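Local coordinates for protein metal-dependent phosphohydrolase, HDOD domain-containing (Geobacter sulfurreducens, PDB 3HC1) that is of unknown biological role but holds a pair of iron ions and is probably a metal-dependent phosphohydrolase of the HD superfamily, at residues H122-G125 with V126-A130; N144-V147 with A148-H152; V234-A237 with D238-T242. All coordinates share one frame; numbering follows the deposited sequence.

Interaction 1 (H122-G125 with V126-A130). With FE (Fe (III) ion), chain C.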
# COMPACT_ATOMS: atom_id res chain seq x y z
N HIS A 122 -5.97 -6.13 -1.80
CA HIS A 122 -5.22 -5.42 -2.84
C HIS A 122 -4.07 -4.57 -2.25
O HIS A 122 -2.94 -4.55 -2.78
CB HIS A 122 -6.17 -4.50 -3.63
CG HIS A 122 -5.46 -3.54 -4.53
ND1 HIS A 122 -4.72 -3.96 -5.61
CD2 HIS A 122 -5.32 -2.19 -4.47
CE1 HIS A 122 -4.21 -2.90 -6.23
NE2 HIS A 122 -4.55 -1.81 -5.54
N SER A 123 -4.37 -3.88 -1.15
CA SER A 123 -3.39 -3.01 -0.48
C SER A 123 -2.26 -3.82 0.13
O SER A 123 -1.06 -3.46 -0.05
CB SER A 123 -4.07 -2.12 0.57
OG SER A 123 -4.99 -1.21 -0.07
N LEU A 124 -2.61 -4.90 0.84
CA LEU A 124 -1.61 -5.83 1.38
C LEU A 124 -0.75 -6.46 0.28
O LEU A 124 0.46 -6.60 0.45
CB LEU A 124 -2.26 -6.93 2.21
CG LEU A 124 -1.32 -7.87 3.01
CD1 LEU A 124 -0.35 -7.06 3.92
CD2 LEU A 124 -2.20 -8.82 3.84
N GLY A 125 -1.37 -6.82 -0.84
CA GLY A 125 -0.65 -7.40 -1.99
C GLY A 125 0.37 -6.41 -2.55
O GLY A 125 1.52 -6.75 -2.73
N VAL A 126 -0.08 -5.19 -2.82
CA VAL A 126 0.77 -4.12 -3.28
C VAL A 126 1.94 -3.85 -2.30
O VAL A 126 3.10 -3.73 -2.75
CB VAL A 126 -0.04 -2.83 -3.63
CG1 VAL A 126 0.91 -1.57 -3.92
CG2 VAL A 126 -0.93 -3.15 -4.86
N ALA A 127 1.65 -3.74 -1.00
CA ALA A 127 2.71 -3.55 -0.01
C ALA A 127 3.78 -4.63 -0.19
O ALA A 127 4.99 -4.34 -0.26
CB ALA A 127 2.14 -3.61 1.42
N ARG A 128 3.33 -5.89 -0.20
CA ARG A 128 4.25 -7.03 -0.17
C ARG A 128 5.06 -7.16 -1.44
O ARG A 128 6.27 -7.47 -1.40
CB ARG A 128 3.51 -8.33 0.10
CG ARG A 128 3.08 -8.48 1.52
CD ARG A 128 2.29 -9.76 1.78
NE ARG A 128 1.93 -9.84 3.18
CZ ARG A 128 1.27 -10.84 3.77
NH1 ARG A 128 0.89 -11.91 3.08
NH2 ARG A 128 1.03 -10.78 5.06
N ILE A 129 4.41 -6.98 -2.58
CA ILE A 129 5.10 -7.04 -3.87
C ILE A 129 6.04 -5.87 -4.03
O ILE A 129 7.17 -6.05 -4.51
CB ILE A 129 4.09 -7.14 -5.07
CG1 ILE A 129 3.52 -8.57 -5.04
CG2 ILE A 129 4.81 -6.82 -6.44
CD1 ILE A 129 2.34 -8.81 -5.82
N ALA A 130 5.59 -4.67 -3.65
CA ALA A 130 6.48 -3.51 -3.72
C ALA A 130 7.73 -3.74 -2.85
O ALA A 130 8.82 -3.38 -3.26
CB ALA A 130 5.78 -2.28 -3.33
FE FE C . -4.21 0.26 -6.23
O HOH W 1 -3.80 1.97 -7.17

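Interaction 2 (N144-V147 with A148-H152). With FE (Fe (III) ion), chain C.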
# COMPACT_ATOMS: atom_id res chain seq x y z
N ASN A 144 10.07 1.05 4.16
CA ASN A 144 9.51 2.33 3.69
C ASN A 144 8.67 2.14 2.42
O ASN A 144 7.63 2.77 2.25
CB ASN A 144 10.59 3.34 3.35
CG ASN A 144 11.41 3.76 4.54
OD1 ASN A 144 11.68 2.98 5.43
ND2 ASN A 144 11.83 4.99 4.52
N VAL A 145 9.10 1.20 1.59
CA VAL A 145 8.35 0.87 0.37
C VAL A 145 7.11 0.08 0.75
O VAL A 145 6.05 0.24 0.15
CB VAL A 145 9.20 0.04 -0.62
CG1 VAL A 145 8.47 -0.17 -1.92
CG2 VAL A 145 10.53 0.72 -0.90
N TYR A 146 7.25 -0.85 1.68
CA TYR A 146 6.12 -1.60 2.17
C TYR A 146 5.00 -0.65 2.69
O TYR A 146 3.82 -0.80 2.33
CB TYR A 146 6.53 -2.56 3.29
CG TYR A 146 5.37 -3.38 3.84
CD1 TYR A 146 4.62 -2.91 4.90
CD2 TYR A 146 5.06 -4.62 3.33
CE1 TYR A 146 3.58 -3.62 5.42
CE2 TYR A 146 3.98 -5.38 3.88
CZ TYR A 146 3.25 -4.85 4.90
OH TYR A 146 2.22 -5.55 5.47
N VAL A 147 5.37 0.29 3.54
CA VAL A 147 4.42 1.20 4.18
C VAL A 147 3.76 2.09 3.09
O VAL A 147 2.55 2.20 3.09
CB VAL A 147 5.08 2.04 5.30
CG1 VAL A 147 4.23 3.25 5.67
CG2 VAL A 147 5.35 1.16 6.55
N ALA A 148 4.54 2.65 2.14
CA ALA A 148 3.98 3.45 1.01
C ALA A 148 2.96 2.62 0.23
O ALA A 148 1.89 3.13 -0.14
CB ALA A 148 5.06 4.01 0.10
N GLY A 149 3.28 1.34 0.02
CA GLY A 149 2.41 0.41 -0.72
C GLY A 149 1.09 0.13 -0.05
O GLY A 149 0.01 0.21 -0.66
N LEU A 150 1.16 -0.19 1.24
CA LEU A 150 -0.05 -0.49 2.00
C LEU A 150 -0.98 0.72 2.08
O LEU A 150 -2.19 0.55 2.21
CB LEU A 150 0.32 -0.97 3.41
CG LEU A 150 -0.76 -1.66 4.24
CD1 LEU A 150 -1.54 -2.72 3.50
CD2 LEU A 150 -0.10 -2.29 5.48
N LEU A 151 -0.42 1.95 1.99
CA LEU A 151 -1.22 3.15 2.10
C LEU A 151 -1.63 3.74 0.75
O LEU A 151 -2.31 4.78 0.71
CB LEU A 151 -0.46 4.26 2.86
CG LEU A 151 -0.18 3.91 4.34
CD1 LEU A 151 0.76 4.94 4.93
CD2 LEU A 151 -1.54 3.90 5.06
N HIS A 152 -1.17 3.14 -0.36
CA HIS A 152 -1.32 3.79 -1.69
C HIS A 152 -2.76 4.18 -2.10
O HIS A 152 -3.00 5.23 -2.68
CB HIS A 152 -0.59 3.02 -2.79
CG HIS A 152 -1.39 1.87 -3.37
ND1 HIS A 152 -1.58 0.70 -2.69
CD2 HIS A 152 -2.04 1.73 -4.56
CE1 HIS A 152 -2.35 -0.11 -3.39
NE2 HIS A 152 -2.62 0.48 -4.54
FE FE C . -4.21 0.26 -6.23
O HOH W 1 -3.80 1.97 -7.17

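Interaction 3 (V234-A237 with D238-T242). With FE (Fe (III) ion), chain C.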
# COMPACT_ATOMS: atom_id res chain seq x y z
N VAL A 234 5.90 1.11 -6.00
CA VAL A 234 4.48 0.94 -5.64
C VAL A 234 3.63 1.06 -6.89
O VAL A 234 2.64 0.30 -7.04
CB VAL A 234 4.06 1.96 -4.55
CG1 VAL A 234 2.46 2.05 -4.35
CG2 VAL A 234 4.83 1.69 -3.21
N ALA A 235 3.97 1.97 -7.81
CA ALA A 235 3.18 2.05 -9.07
C ALA A 235 3.27 0.75 -9.81
O ALA A 235 2.24 0.27 -10.32
CB ALA A 235 3.61 3.20 -10.03
N PHE A 236 4.49 0.17 -9.92
CA PHE A 236 4.63 -1.14 -10.57
C PHE A 236 3.82 -2.21 -9.86
O PHE A 236 3.04 -2.96 -10.48
CB PHE A 236 6.10 -1.59 -10.74
CG PHE A 236 6.23 -2.94 -11.35
CD1 PHE A 236 6.12 -4.06 -10.57
CD2 PHE A 236 6.33 -3.07 -12.73
CE1 PHE A 236 6.16 -5.30 -11.12
CE2 PHE A 236 6.38 -4.32 -13.28
CZ PHE A 236 6.30 -5.43 -12.49
N ALA A 237 3.97 -2.28 -8.54
CA ALA A 237 3.25 -3.27 -7.75
C ALA A 237 1.73 -3.17 -7.90
O ALA A 237 1.03 -4.19 -7.95
CB ALA A 237 3.68 -3.25 -6.27
N ASP A 238 1.21 -1.96 -8.03
CA ASP A 238 -0.21 -1.78 -8.18
C ASP A 238 -0.68 -2.32 -9.53
O ASP A 238 -1.65 -3.09 -9.60
CB ASP A 238 -0.61 -0.31 -8.02
CG ASP A 238 -2.03 -0.08 -8.39
OD1 ASP A 238 -2.87 -0.72 -7.76
OD2 ASP A 238 -2.33 0.68 -9.33
N GLU A 239 -0.01 -1.91 -10.60
CA GLU A 239 -0.34 -2.41 -11.92
C GLU A 239 -0.21 -3.96 -12.01
O GLU A 239 -1.09 -4.64 -12.55
CB GLU A 239 0.46 -1.67 -13.02
CG GLU A 239 -0.10 -1.98 -14.40
CD GLU A 239 0.32 -1.04 -15.46
OE1 GLU A 239 1.31 -0.36 -15.21
OE2 GLU A 239 -0.35 -0.93 -16.52
N TYR A 240 0.83 -4.50 -11.40
CA TYR A 240 1.05 -5.93 -11.36
C TYR A 240 -0.12 -6.64 -10.69
O TYR A 240 -0.71 -7.55 -11.27
CB TYR A 240 2.36 -6.30 -10.65
CG TYR A 240 2.56 -7.78 -10.62
CD1 TYR A 240 2.00 -8.56 -9.61
CD2 TYR A 240 3.26 -8.42 -11.63
CE1 TYR A 240 2.15 -9.92 -9.64
CE2 TYR A 240 3.40 -9.76 -11.66
CZ TYR A 240 2.87 -10.52 -10.67
OH TYR A 240 3.02 -11.87 -10.75
N CYS A 241 -0.46 -6.20 -9.47
CA CYS A 241 -1.57 -6.76 -8.71
C CYS A 241 -2.88 -6.66 -9.47
O CYS A 241 -3.63 -7.62 -9.50
CB CYS A 241 -1.67 -6.11 -7.36
SG CYS A 241 -0.36 -6.72 -6.24
N THR A 242 -3.13 -5.52 -10.12
CA THR A 242 -4.37 -5.30 -10.86
C THR A 242 -4.45 -6.26 -12.03
O THR A 242 -5.51 -6.79 -12.32
CB THR A 242 -4.48 -3.84 -11.33
OG1 THR A 242 -4.40 -3.02 -10.17
CG2 THR A 242 -5.82 -3.56 -12.07
FE FE C . -4.21 0.26 -6.23
O HOH W 2 1.96 1.72 -12.84
O HOH W 1 -3.80 1.97 -7.17

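Interaction 1 (H122-G125 with V126-A130)
One turn of helix 116-136 brings Val126 against the ring of His122 and Arg128 against Leu124, two i to i+4 pairs on different sides of the same helix. Arg128 illustrates how a long side chain can use the turn before it. Its CB lies 3.5 Å from Leu124 O, and CG stays close to that carbonyl, at 3.4 Å, before CD climbs away from it. The chain is extended from CG to NE, and this carries NE past the carbonyl to within 3.7 Å of Leu124 CD1. Beyond it the guanidinium spreads over the branched end of the leucine: Leu124 CG sits under one face, displaced toward the rim, and CD2 comes near CZ and NH2. Leu124 and Arg128 thus meet as hydrocarbon against a flat cation, and helix 281-302, near the end of the chain, covers the same pair through Leu302.

On the metal side, His122 has CG anti to its backbone N (chi1 169°), which sends the imidazole out alongside Val126. There Val126 CG2 covers one face in a CH-pi contact, 4.0 Å from the ring centroid and 28° off the normal, and the same methyl lies 3.2 Å from His122 O. Four regular backbone bonds, from Val126 N to His122 O through Ile129 N to Gly125 O, keep these partners in step.

His122 NE2 binds the iron at 2.2 Å, while ND1 is hydrogen-bonded to Leu246 O. The imidazole is therefore gripped at both nitrogens and buttressed on a face by a methyl. Held at two opposed points of its rim, the ring has its rotation set and is kept directed at the metal.

Interaction 2 (N144-V147 with A148-H152)
Ala148 N reaches back to Asn144 O at 3.1 Å, the first of three regular i to i+4 bonds in helix 142-150, of which the third, from Leu150 N to Tyr146 O, is the shortest at 2.9 Å. A longer, bent one follows, from Leu151 N to Val147 O (3.2 Å, 139°). Two side-chain pairs follow the turn. Tyr146 and Leu150 lie alongside each other, pointing the same way, with Tyr146 CE1 3.9 Å from Leu150 CD2; Val147 and Leu151 run together likewise, CG1 against CD1.

His152 takes CG between its backbone N and carbonyl carbon (chi1 84°), folding the ring back toward Gly149. There ND1 donates to Gly149 O at 2.6 Å, in the plane of both ring and carbonyl, and His152 N shares that acceptor. The grip fixes the ring's rotation and aims NE2 at the iron, 2.3 Å away.

The helix is buried among its neighbours: Tyr146 packs on Leu124 and Ala127 of helix 116-136, Val147 and Leu150 on Phe99 of helix 82-108, and Val145 and Ala148 on Ile230 of helix 229-243.

Interaction 3 (V234-A237 with D238-T242)
Asp238 N to Val234 O, at 2.9 Å, is the first of four successive i to i+4 bonds that run unbroken through this turn of helix 229-243, the last joining Cys241 N to Ala237 O. On one side of it the aromatic residues Phe236 and Tyr240 meet. Both rings leave the helix with CG anti to the backbone N, but the two side chains cross at a slant, and it is the CE1 corner of Phe236 that touches Tyr240, at its CB (4.0 Å), so the contact is made at the root of the tyrosine and its ring extends further out. There Tyr240 OH is hydrogen-bonded to Asp289, while Phe236 meets the rings of Trp267 and His264.

A second side of the turn is polar. Glu239 reaches out in an extended chain, and a water lies between its OE1 (3.2 Å) and Ala235 O one turn earlier and may link them, though more acceptors surround it than it has protons; OE2 is tied to His251. Thr242 folds its hydroxyl back so that OG1 donates to Asp238 O at 2.8 Å. The donor stands above the carbonyl plane, and Thr242 N uses the same oxygen, which is therefore gripped twice.

The metal-binding atom of the turn is Asp238 OD1. With chi1 at 170°, the carboxylate is carried off the helix surface, and OD1 binds the iron at 2.3 Å while OD2 stays 3.6 Å from it, making the aspartate a monodentate ligand. His122, His152, Asp153, Glu249 and a water complete the coordination of that ion. An aspartate supplied by a late helix to join a histidine and a His-Asp pair is the H...HD...D arrangement that defines the HD domain.

How the interactions relate
All three turns send a side chain to one iron ion: His122 from interaction 1, His152 from interaction 2 and Asp238 from interaction 3. Around the metal these ligands crowd together, with His122 NE2 3.2 Å from His152 NE2 and His122 CE1 3.0 Å from Asp238 OD1. Away from it the helices touch directly. Interaction 1 lies between the others, Ala127 CB meeting Tyr146 O at 3.4 Å and Ala130 N meeting Ala237 CB at 3.5 Å; interactions 2 and 3, with centres about 12 Å apart, join through Val234 CG1 and His152 CB (3.6 Å). Together they supply three of the five protein ligands of one iron, Asp153 and Glu249 also reaching the second ion.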